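Local coordinates for probable GTP-binding protein EngB (Pyrococcus horikoshii, PDB 2CXX) that probably acts as a magnesium-dependent, GTP-binding P-loop GTPase needed for normal cell division and septation, at residues P96-I99 against K100-E103; I110-E113 against F114-L118; I142-L145 against A146-E150. All coordinates share one frame; numbering follows the deposited sequence.

Interaction 1 (P96-I99 against K100-E103); sequences PEII and KRWE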
ATOM      1  N   PRO A  96       3.485   9.342  -9.272  1.00 12.02           N
ATOM      2  CA  PRO A  96       4.485   9.499 -10.338  1.00 12.82           C
ATOM      3  C   PRO A  96       5.270  10.824 -10.242  1.00 14.59           C
ATOM      4  O   PRO A  96       6.472  10.859 -10.542  1.00 14.68           O
ATOM      5  CB  PRO A  96       3.643   9.407 -11.620  1.00 15.96           C
ATOM      6  CG  PRO A  96       2.404   8.582 -11.186  1.00 15.35           C
ATOM      7  CD  PRO A  96       2.124   9.156  -9.819  1.00 12.45           C
ATOM      8  N   GLU A  97       4.616  11.886  -9.760  1.00 13.68           N
ATOM      9  CA  GLU A  97       5.290  13.164  -9.709  1.00 15.34           C
ATOM     10  C   GLU A  97       6.242  13.187  -8.533  1.00 13.14           C
ATOM     11  O   GLU A  97       7.295  13.792  -8.610  1.00 12.81           O
ATOM     12  CB  GLU A  97       4.252  14.287  -9.642  1.00 17.74           C
ATOM     13  CG  GLU A  97       3.396  14.322 -10.913  1.00 21.66           C
ATOM     14  CD  GLU A  97       4.255  14.375 -12.173  1.00 23.58           C
ATOM     15  OE1 GLU A  97       5.038  15.341 -12.312  1.00 25.56           O
ATOM     16  OE2 GLU A  97       4.174  13.436 -13.014  1.00 25.09           O
ATOM     17  N   ILE A  98       5.890  12.500  -7.435  1.00  8.79           N
ATOM     18  CA  ILE A  98       6.798  12.419  -6.300  1.00 10.16           C
ATOM     19  C   ILE A  98       8.036  11.620  -6.730  1.00 10.45           C
ATOM     20  O   ILE A  98       9.155  11.996  -6.429  1.00 11.18           O
ATOM     21  CB  ILE A  98       6.104  11.719  -5.116  1.00  8.54           C
ATOM     22  CG1 ILE A  98       5.012  12.665  -4.585  1.00  9.29           C
ATOM     23  CG2 ILE A  98       7.080  11.381  -3.969  1.00  7.47           C
ATOM     24  CD1 ILE A  98       4.105  11.986  -3.572  1.00 10.86           C
ATOM     25  N   ILE A  99       7.819  10.528  -7.465  1.00 10.57           N
ATOM     26  CA  ILE A  99       8.947   9.697  -7.881  1.00 12.48           C
ATOM     27  C   ILE A  99       9.920  10.535  -8.691  1.00 12.12           C
ATOM     28  O   ILE A  99      11.088  10.517  -8.407  1.00 13.10           O
ATOM     29  CB  ILE A  99       8.473   8.481  -8.682  1.00 12.46           C
ATOM     30  CG1 ILE A  99       7.907   7.465  -7.696  1.00 11.44           C
ATOM     31  CG2 ILE A  99       9.648   7.819  -9.495  1.00 12.40           C
ATOM     32  CD1 ILE A  99       7.106   6.352  -8.428  1.00 13.22           C
ATOM     33  N   LYS A 100       9.411  11.331  -9.616  1.00 13.71           N
ATOM     34  CA  LYS A 100      10.287  12.156 -10.452  1.00 16.30           C
ATOM     35  C   LYS A 100      11.118  13.206  -9.661  1.00 16.47           C
ATOM     36  O   LYS A 100      12.359  13.403  -9.930  1.00 15.83           O
ATOM     37  CB  LYS A 100       9.439  12.842 -11.544  1.00 16.06           C
ATOM     38  CG  LYS A 100       8.599  11.898 -12.445  1.00 20.23           C
ATOM     39  CD  LYS A 100       7.742  12.681 -13.405  1.00 20.74           C
ATOM     40  CE  LYS A 100       6.718  11.771 -14.056  1.00 26.76           C
ATOM     41  NZ  LYS A 100       5.767  12.541 -14.931  1.00 30.14           N
ATOM     42  N   ARG A 101      10.502  13.833  -8.648  1.00 12.73           N
ATOM     43  CA  ARG A 101      11.258  14.840  -7.903  1.00 15.24           C
ATOM     44  C   ARG A 101      12.290  14.191  -6.985  1.00 14.21           C
ATOM     45  O   ARG A 101      13.380  14.749  -6.776  1.00 16.58           O
ATOM     46  CB  ARG A 101      10.355  15.776  -7.091  1.00 13.33           C
ATOM     47  CG  ARG A 101       9.229  16.439  -7.874  1.00 12.36           C
ATOM     48  CD  ARG A 101       8.632  17.588  -6.947  1.00 10.63           C
ATOM     49  NE  ARG A 101       7.413  18.142  -7.490  1.00 14.64           N
ATOM     50  CZ  ARG A 101       6.208  17.619  -7.310  1.00 14.97           C
ATOM     51  NH1 ARG A 101       6.086  16.534  -6.580  1.00 14.04           N
ATOM     52  NH2 ARG A 101       5.144  18.194  -7.877  1.00 17.31           N
ATOM     53  N   TRP A 102      11.986  13.016  -6.451  1.00 13.06           N
ATOM     54  CA  TRP A 102      12.944  12.340  -5.606  1.00 13.92           C
ATOM     55  C   TRP A 102      14.125  11.835  -6.442  1.00 13.89           C
ATOM     56  O   TRP A 102      15.298  11.982  -6.037  1.00 14.72           O
ATOM     57  CB  TRP A 102      12.238  11.171  -4.866  1.00 15.78           C
ATOM     58  CG  TRP A 102      11.486  11.639  -3.614  1.00 14.23           C
ATOM     59  CD1 TRP A 102      10.585  12.695  -3.526  1.00 16.43           C
ATOM     60  CD2 TRP A 102      11.610  11.120  -2.286  1.00 16.01           C
ATOM     61  NE1 TRP A 102      10.157  12.851  -2.232  1.00 16.13           N
ATOM     62  CE2 TRP A 102      10.770  11.907  -1.443  1.00 15.74           C
ATOM     63  CE3 TRP A 102      12.348  10.075  -1.711  1.00 15.47           C
ATOM     64  CZ2 TRP A 102      10.664  11.675  -0.082  1.00 16.37           C
ATOM     65  CZ3 TRP A 102      12.228   9.846  -0.331  1.00 16.60           C
ATOM     66  CH2 TRP A 102      11.392  10.646   0.458  1.00 16.21           C
ATOM     67  N   GLU A 103      13.842  11.284  -7.612  1.00 15.50           N
ATOM     68  CA  GLU A 103      14.939  10.782  -8.433  1.00 18.13           C
ATOM     69  C   GLU A 103      15.803  11.966  -8.823  1.00 20.85           C
ATOM     70  O   GLU A 103      17.017  11.842  -8.785  1.00 20.83           O
ATOM     71  CB  GLU A 103      14.445  10.064  -9.680  1.00 20.68           C
ATOM     72  CG  GLU A 103      13.691   8.750  -9.400  1.00 22.96           C
ATOM     73  CD  GLU A 103      13.359   8.002 -10.702  1.00 26.05           C
ATOM     74  OE1 GLU A 103      13.256   8.684 -11.714  1.00 28.82           O
ATOM     75  OE2 GLU A 103      13.198   6.771 -10.721  1.00 26.65           O
TER

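Interaction 2 (I110-E113 against F114-L118); sequences IDVE and FYQFL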
ATOM      1  N   ILE A 110       9.976   6.442  -1.654  1.00 10.09           N
ATOM      2  CA  ILE A 110       9.449   5.473  -0.690  1.00 11.62           C
ATOM      3  C   ILE A 110       8.649   4.332  -1.363  1.00  9.55           C
ATOM      4  O   ILE A 110       8.773   3.121  -1.002  1.00 10.39           O
ATOM      5  CB  ILE A 110       8.481   6.193   0.266  1.00 12.90           C
ATOM      6  CG1 ILE A 110       9.233   7.146   1.176  1.00 13.25           C
ATOM      7  CG2 ILE A 110       7.709   5.188   1.082  1.00 15.15           C
ATOM      8  CD1 ILE A 110       8.297   7.976   2.027  1.00 13.78           C
ATOM      9  N   ASP A 111       7.783   4.674  -2.279  1.00  8.89           N
ATOM     10  CA  ASP A 111       6.963   3.653  -2.931  1.00  9.34           C
ATOM     11  C   ASP A 111       7.766   2.597  -3.678  1.00 10.95           C
ATOM     12  O   ASP A 111       7.420   1.406  -3.709  1.00  9.90           O
ATOM     13  CB  ASP A 111       5.981   4.288  -3.913  1.00  9.15           C
ATOM     14  CG  ASP A 111       4.741   4.896  -3.219  1.00  8.98           C
ATOM     15  OD1 ASP A 111       4.385   4.541  -2.081  1.00 10.75           O
ATOM     16  OD2 ASP A 111       4.143   5.780  -3.836  1.00  9.73           O
ATOM     17  N   VAL A 112       8.819   3.071  -4.344  1.00 11.20           N
ATOM     18  CA  VAL A 112       9.687   2.213  -5.133  1.00 11.47           C
ATOM     19  C   VAL A 112      10.502   1.342  -4.155  1.00  9.90           C
ATOM     20  O   VAL A 112      10.610   0.138  -4.320  1.00 11.78           O
ATOM     21  CB  VAL A 112      10.634   3.078  -5.924  1.00 10.90           C
ATOM     22  CG1 VAL A 112      11.780   2.222  -6.508  1.00 10.95           C
ATOM     23  CG2 VAL A 112       9.879   3.836  -7.005  1.00  9.89           C
ATOM     24  N   GLU A 113      11.050   1.976  -3.141  1.00 10.76           N
ATOM     25  CA  GLU A 113      11.844   1.283  -2.154  1.00  9.55           C
ATOM     26  C   GLU A 113      11.027   0.189  -1.515  1.00 10.26           C
ATOM     27  O   GLU A 113      11.492  -0.964  -1.390  1.00  9.35           O
ATOM     28  CB  GLU A 113      12.338   2.250  -1.063  1.00 10.80           C
ATOM     29  CG  GLU A 113      13.297   1.553  -0.135  1.00 15.83           C
ATOM     30  CD  GLU A 113      13.699   2.378   1.088  1.00 21.94           C
ATOM     31  OE1 GLU A 113      14.564   1.907   1.873  1.00 24.80           O
ATOM     32  OE2 GLU A 113      13.132   3.481   1.292  1.00 27.79           O
ATOM     33  N   PHE A 114       9.786   0.506  -1.140  1.00  9.35           N
ATOM     34  CA  PHE A 114       8.972  -0.504  -0.461  1.00 10.27           C
ATOM     35  C   PHE A 114       8.496  -1.663  -1.334  1.00 10.28           C
ATOM     36  O   PHE A 114       8.530  -2.822  -0.905  1.00  7.95           O
ATOM     37  CB  PHE A 114       7.757   0.142   0.220  1.00 11.24           C
ATOM     38  CG  PHE A 114       7.099  -0.760   1.195  1.00 12.23           C
ATOM     39  CD1 PHE A 114       7.735  -1.126   2.354  1.00 14.08           C
ATOM     40  CD2 PHE A 114       5.845  -1.274   0.914  1.00 12.88           C
ATOM     41  CE1 PHE A 114       7.089  -2.031   3.240  1.00 14.69           C
ATOM     42  CE2 PHE A 114       5.192  -2.168   1.781  1.00 13.96           C
ATOM     43  CZ  PHE A 114       5.836  -2.542   2.947  1.00 13.52           C
ATOM     44  N   TYR A 115       8.060  -1.380  -2.535  1.00  7.79           N
ATOM     45  CA  TYR A 115       7.648  -2.465  -3.415  1.00  9.87           C
ATOM     46  C   TYR A 115       8.863  -3.375  -3.681  1.00  9.92           C
ATOM     47  O   TYR A 115       8.774  -4.622  -3.683  1.00  8.70           O
ATOM     48  CB  TYR A 115       7.117  -1.909  -4.747  1.00  9.70           C
ATOM     49  CG  TYR A 115       6.580  -2.972  -5.663  1.00  9.16           C
ATOM     50  CD1 TYR A 115       7.425  -3.651  -6.512  1.00 11.30           C
ATOM     51  CD2 TYR A 115       5.240  -3.350  -5.610  1.00 12.25           C
ATOM     52  CE1 TYR A 115       6.976  -4.726  -7.306  1.00 11.51           C
ATOM     53  CE2 TYR A 115       4.757  -4.413  -6.411  1.00 13.64           C
ATOM     54  CZ  TYR A 115       5.654  -5.087  -7.251  1.00 14.11           C
ATOM     55  OH  TYR A 115       5.257  -6.087  -8.097  1.00 15.61           O
ATOM     56  N   GLN A 116      10.039  -2.782  -3.849  1.00 10.10           N
ATOM     57  CA  GLN A 116      11.188  -3.630  -4.128  1.00 10.69           C
ATOM     58  C   GLN A 116      11.608  -4.407  -2.914  1.00  9.82           C
ATOM     59  O   GLN A 116      12.081  -5.564  -3.047  1.00 11.77           O
ATOM     60  CB  GLN A 116      12.344  -2.814  -4.697  1.00 10.84           C
ATOM     61  CG  GLN A 116      12.002  -2.298  -6.102  1.00 12.56           C
ATOM     62  CD  GLN A 116      13.118  -1.459  -6.740  1.00 15.39           C
ATOM     63  OE1 GLN A 116      14.208  -1.340  -6.180  1.00 16.96           O
ATOM     64  NE2 GLN A 116      12.854  -0.905  -7.927  1.00 13.57           N
ATOM     65  N   PHE A 117      11.347  -3.846  -1.731  1.00 10.92           N
ATOM     66  CA  PHE A 117      11.665  -4.551  -0.502  1.00  9.84           C
ATOM     67  C   PHE A 117      10.752  -5.802  -0.405  1.00 11.00           C
ATOM     68  O   PHE A 117      11.228  -6.919  -0.108  1.00  9.46           O
ATOM     69  CB  PHE A 117      11.477  -3.598   0.692  1.00 11.37           C
ATOM     70  CG  PHE A 117      11.320  -4.292   2.037  1.00 10.00           C
ATOM     71  CD1 PHE A 117      12.429  -4.888   2.691  1.00 10.51           C
ATOM     72  CD2 PHE A 117      10.081  -4.326   2.667  1.00 10.06           C
ATOM     73  CE1 PHE A 117      12.282  -5.495   3.945  1.00 11.46           C
ATOM     74  CE2 PHE A 117       9.912  -4.913   3.897  1.00  9.81           C
ATOM     75  CZ  PHE A 117      11.003  -5.505   4.568  1.00  9.07           C
ATOM     76  N   LEU A 118       9.460  -5.633  -0.653  1.00  8.92           N
ATOM     77  CA  LEU A 118       8.565  -6.785  -0.585  1.00  9.10           C
ATOM     78  C   LEU A 118       8.998  -7.872  -1.570  1.00 10.07           C
ATOM     79  O   LEU A 118       8.816  -9.083  -1.294  1.00 10.51           O
ATOM     80  CB  LEU A 118       7.124  -6.376  -0.896  1.00  6.79           C
ATOM     81  CG  LEU A 118       6.522  -5.421   0.179  1.00  6.23           C
ATOM     82  CD1 LEU A 118       5.193  -4.860  -0.268  1.00  9.78           C
ATOM     83  CD2 LEU A 118       6.323  -6.194   1.528  1.00  9.55           C
TER

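Interaction 3 (I142-L145 against A146-E150); sequences INFL and AEKFE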
ATOM      1  N   ILE A 142       0.002   3.740 -14.499  1.00 12.84           N
ATOM      2  CA  ILE A 142       0.334   2.350 -14.197  1.00 13.46           C
ATOM      3  C   ILE A 142       1.552   1.903 -15.003  1.00 12.14           C
ATOM      4  O   ILE A 142       2.390   1.179 -14.488  1.00 12.60           O
ATOM      5  CB  ILE A 142      -0.892   1.462 -14.467  1.00 13.69           C
ATOM      6  CG1 ILE A 142      -1.940   1.758 -13.367  1.00 15.17           C
ATOM      7  CG2 ILE A 142      -0.493   0.028 -14.569  1.00 13.12           C
ATOM      8  CD1 ILE A 142      -3.176   0.921 -13.432  1.00 14.33           C
ATOM      9  N   ASN A 143       1.710   2.371 -16.234  1.00 13.57           N
ATOM     10  CA  ASN A 143       2.878   1.952 -16.998  1.00 14.16           C
ATOM     11  C   ASN A 143       4.115   2.557 -16.403  1.00 13.49           C
ATOM     12  O   ASN A 143       5.168   1.912 -16.369  1.00 13.27           O
ATOM     13  CB  ASN A 143       2.803   2.376 -18.460  1.00 18.20           C
ATOM     14  CG  ASN A 143       1.797   1.560 -19.247  1.00 19.99           C
ATOM     15  OD1 ASN A 143       1.390   0.477 -18.822  1.00 24.39           O
ATOM     16  ND2 ASN A 143       1.418   2.048 -20.406  1.00 23.80           N
ATOM     17  N   PHE A 144       4.012   3.804 -15.928  1.00 12.16           N
ATOM     18  CA  PHE A 144       5.155   4.478 -15.319  1.00 11.72           C
ATOM     19  C   PHE A 144       5.566   3.751 -14.032  1.00 10.63           C
ATOM     20  O   PHE A 144       6.748   3.479 -13.795  1.00 11.05           O
ATOM     21  CB  PHE A 144       4.759   5.965 -14.996  1.00 13.01           C
ATOM     22  CG  PHE A 144       5.829   6.752 -14.339  1.00 14.29           C
ATOM     23  CD1 PHE A 144       6.817   7.370 -15.098  1.00 18.23           C
ATOM     24  CD2 PHE A 144       5.862   6.880 -12.950  1.00 13.89           C
ATOM     25  CE1 PHE A 144       7.805   8.097 -14.481  1.00 18.97           C
ATOM     26  CE2 PHE A 144       6.826   7.586 -12.324  1.00 14.78           C
ATOM     27  CZ  PHE A 144       7.819   8.213 -13.075  1.00 16.00           C
ATOM     28  N   LEU A 145       4.580   3.454 -13.181  1.00 11.83           N
ATOM     29  CA  LEU A 145       4.855   2.808 -11.919  1.00 11.58           C
ATOM     30  C   LEU A 145       5.422   1.422 -12.167  1.00 11.58           C
ATOM     31  O   LEU A 145       6.293   0.975 -11.442  1.00 12.05           O
ATOM     32  CB  LEU A 145       3.559   2.721 -11.072  1.00 12.07           C
ATOM     33  CG  LEU A 145       2.896   4.035 -10.619  1.00 13.15           C
ATOM     34  CD1 LEU A 145       1.698   3.752  -9.713  1.00 11.29           C
ATOM     35  CD2 LEU A 145       3.914   4.821  -9.862  1.00 12.47           C
ATOM     36  N   ALA A 146       4.929   0.728 -13.186  1.00  9.90           N
ATOM     37  CA  ALA A 146       5.432  -0.618 -13.447  1.00 11.34           C
ATOM     38  C   ALA A 146       6.921  -0.553 -13.794  1.00 12.41           C
ATOM     39  O   ALA A 146       7.704  -1.341 -13.289  1.00 10.95           O
ATOM     40  CB  ALA A 146       4.623  -1.298 -14.569  1.00 12.27           C
ATOM     41  N   GLU A 147       7.323   0.424 -14.612  1.00 13.35           N
ATOM     42  CA  GLU A 147       8.727   0.557 -14.968  1.00 14.34           C
ATOM     43  C   GLU A 147       9.573   0.923 -13.711  1.00 14.23           C
ATOM     44  O   GLU A 147      10.640   0.362 -13.507  1.00 14.30           O
ATOM     45  CB  GLU A 147       8.826   1.641 -16.066  1.00 17.89           C
ATOM     46  CG  GLU A 147      10.098   1.660 -16.911  1.00 24.13           C
ATOM     47  CD  GLU A 147      11.244   2.332 -16.256  1.00 26.20           C
ATOM     48  OE1 GLU A 147      11.017   3.313 -15.541  1.00 27.57           O
ATOM     49  OE2 GLU A 147      12.405   1.895 -16.470  1.00 28.39           O
ATOM     50  N   LYS A 148       9.074   1.827 -12.856  1.00 13.25           N
ATOM     51  CA  LYS A 148       9.856   2.234 -11.681  1.00 12.85           C
ATOM     52  C   LYS A 148       9.944   1.147 -10.602  1.00 11.43           C
ATOM     53  O   LYS A 148      10.954   1.049  -9.881  1.00 11.59           O
ATOM     54  CB  LYS A 148       9.252   3.516 -11.068  1.00 12.49           C
ATOM     55  CG  LYS A 148       9.374   4.754 -11.986  1.00 15.41           C
ATOM     56  CD  LYS A 148      10.817   5.147 -12.144  1.00 14.75           C
ATOM     57  CE  LYS A 148      10.997   6.157 -13.269  1.00 18.74           C
ATOM     58  NZ  LYS A 148      12.454   6.435 -13.535  1.00 18.72           N
ATOM     59  N   PHE A 149       8.889   0.344 -10.493  1.00 13.47           N
ATOM     60  CA  PHE A 149       8.831  -0.739  -9.485  1.00 11.80           C
ATOM     61  C   PHE A 149       9.482  -2.055 -10.006  1.00 11.74           C
ATOM     62  O   PHE A 149       9.547  -3.030  -9.281  1.00 12.44           O
ATOM     63  CB  PHE A 149       7.380  -1.082  -9.171  1.00 10.42           C
ATOM     64  CG  PHE A 149       6.655  -0.084  -8.286  1.00 10.72           C
ATOM     65  CD1 PHE A 149       7.173   1.207  -8.038  1.00 11.87           C
ATOM     66  CD2 PHE A 149       5.374  -0.425  -7.766  1.00 11.02           C
ATOM     67  CE1 PHE A 149       6.440   2.123  -7.309  1.00  8.20           C
ATOM     68  CE2 PHE A 149       4.623   0.508  -7.036  1.00 11.07           C
ATOM     69  CZ  PHE A 149       5.151   1.784  -6.808  1.00 10.30           C
ATOM     70  N   GLU A 150       9.944  -2.056 -11.258  1.00 12.35           N
ATOM     71  CA  GLU A 150      10.559  -3.253 -11.888  1.00 11.60           C
ATOM     72  C   GLU A 150       9.571  -4.403 -12.009  1.00 13.94           C
ATOM     73  O   GLU A 150       9.845  -5.546 -11.650  1.00 15.08           O
ATOM     74  CB  GLU A 150      11.846  -3.726 -11.143  1.00 11.77           C
ATOM     75  CG  GLU A 150      12.950  -2.681 -11.224  1.00 13.53           C
ATOM     76  CD  GLU A 150      14.233  -3.083 -10.523  1.00 14.84           C
ATOM     77  OE1 GLU A 150      14.311  -4.196  -9.942  1.00 16.32           O
ATOM     78  OE2 GLU A 150      15.160  -2.255 -10.549  1.00 17.54           O
TER

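Interaction 1 (P96-I99 against K100-E103)
Glu97 and Lys100, three residues apart on helix 94-104, carry the charged part of this contact. Lys100 NZ lies 2.6 Å from Glu97 OE2, a salt bridge that uses the syn lone pair of that oxygen. Glu97 bends at its second torsion (chi2 -53°) and meets the Lys100 chain, extended beyond CG, at an angle. The aliphatic part of Lys100 passes Pro96 O, with Lys100 CG at 3.0 Å from that oxygen, before the ammonium reaches the carboxylate. Arg101 stays outside the bridge and instead sets its CG 3.4 Å from Glu97 O.

The backbone supplies four i to i+4 hydrogen bonds, from the amides of Lys100, Arg101, Trp102 and Glu103 to the carbonyls of Pro96, Glu97, Ile98 and Ile99. Of these, Trp102 N lies 3.0 Å from Ile98 O.

Apolar packing follows the same spacing. Ile98 and Trp102 run side by side in the same direction, and Ile98 CG2 touches the pyrrole part of the indole at Trp102 CD1, 3.8 Å away. One residue further on, Ile99 and Glu103 also lie alongside each other, but here a methyl meets a carboxylate: Ile99 CG2 is 3.9 Å from Glu103 OE2, whose salt-bridge partner is Lys148.

Loop residues flank the helix, Ile98 resting on Arg9, and Trp102 on Glu107 and Pro109. Helix 94-104 follows strand 85-91 and precedes helix 110-120 and strand 125-130 in the chain. It lies against helix 138-149, where Pro96 touches Val141 and Phe144, Ile99 reaches Leu145, and the Lys100 ammonium forms a cation-pi contact with Phe144; against helix 110-120, Ile99 packs on Val112 and Trp102 on Ile110.

Interaction 2 (I110-E113 against F114-L118)
Ile110 O accepts the Phe114 amide at an N...O distance of 2.8 Å, the shortest of four successive i to i+4 bonds here. Tyr115 N and Gln116 N follow in turn, bonded to Asp111 O and Val112 O. The bond from Phe117 N to Glu113 O is short, 2.9 Å, but more bent, with an N-H...O angle of 139°.

Side-chain contact across the turn is centred on Val112 and Gln116, which lie alongside each other and point the same way. Val112 CG1, placed anti to the backbone N (chi1 167°), meets the amide end at Gln116 NE2, 3.6 Å away. Gln116 CG lies 3.3 Å from Val112 O, and the extended chain then carries the amide past the methyl toward Lys148 O and Glu150. Shortening Gln116 to an alanine takes away the amide, and Val112 CG1, Lys148 O and Glu150 would probably lose their neighbour in this turn.

Phe114, Tyr115 and Leu118 turn to strands 85-91 and 125-130, Phe117 meets helix 62-79, and Glu113 forms a salt bridge with Lys69. Helix 110-120 thus packs on the sheet as part of the crossover connection between the neighbouring parallel strands 85-91 and 125-130, as in P-loop GTPases, with its first turn beside Arg9 of the predicted GTP site.

Interaction 3 (I142-L145 against A146-E150)
Leu145, Ala146 and Phe144 give up the most surface in this turn-to-turn contact near the C-terminal end of helix 138-149. Leu145 CB lies against the adjoining amide, Ala146 N, while the carbonyl of Leu145 meets Phe149 one turn on. Leu145 O receives the Phe149 amide at 2.8 Å and also has Phe149 CG at 3.3 Å, so the root of the ring, CB and CG, lies close beside the same oxygen. The side chains themselves meet loosely, Leu145 CD2 being 4.5 Å from Phe149 CZ.

Ala146, with a single methyl, packs closely on the preceding turn. Its amide bonds to Ile142 O at 2.9 Å, and Ala146 CB is 3.3 Å from the same oxygen. Beyond the contact the methyl faces Phe160 and Ile156.

Phe144 offers a ring face to Lys148. With CG anti to the backbone N (chi1 179°), its ring stands beside the following turn, where Lys148 bends at chi2 and crosses it obliquely. Lys148 CG lies 4.1 Å from the centroid of the Phe144 ring and 23° off its normal, a CH-pi contact displaced toward the rim. Farther out, Lys148 CE reaches Phe144 CZ at 3.8 Å. The charged end goes elsewhere, to a salt bridge with Glu103; the ion pair with Glu147 is long.

With positive phi and two bonds back into the last turn, Glu150 ends the helix in a Schellman motif, a common way to terminate an alpha helix; its own amide is only weakly bonded to Glu147 O, at 3.4 Å. The helix closed in this way belongs to the connection between the parallel strands 125-130 and 160-162 in the sheet of this P-loop GTPase fold.

Each interaction joins successive turns of one helix, and the three helices pack against one another. Interaction 2 lies nearest the chain's centre and is the most deeply set, with aromatic side chains turned to the strands; interactions 1 and 3 are farther out and mix buried apolar residues with exposed charge. Only interaction 1 closes a salt bridge across its own segments, whereas interaction 3 relies on a lysine chain over a ring. Interactions 1 and 3 share the Glu103–Lys148 salt bridge and the packing of Ile99 on Leu145. Interactions 2 and 3 meet where Tyr115 and Phe149 bring their rings together, while Ile99 against Val112 links interactions 1 and 2.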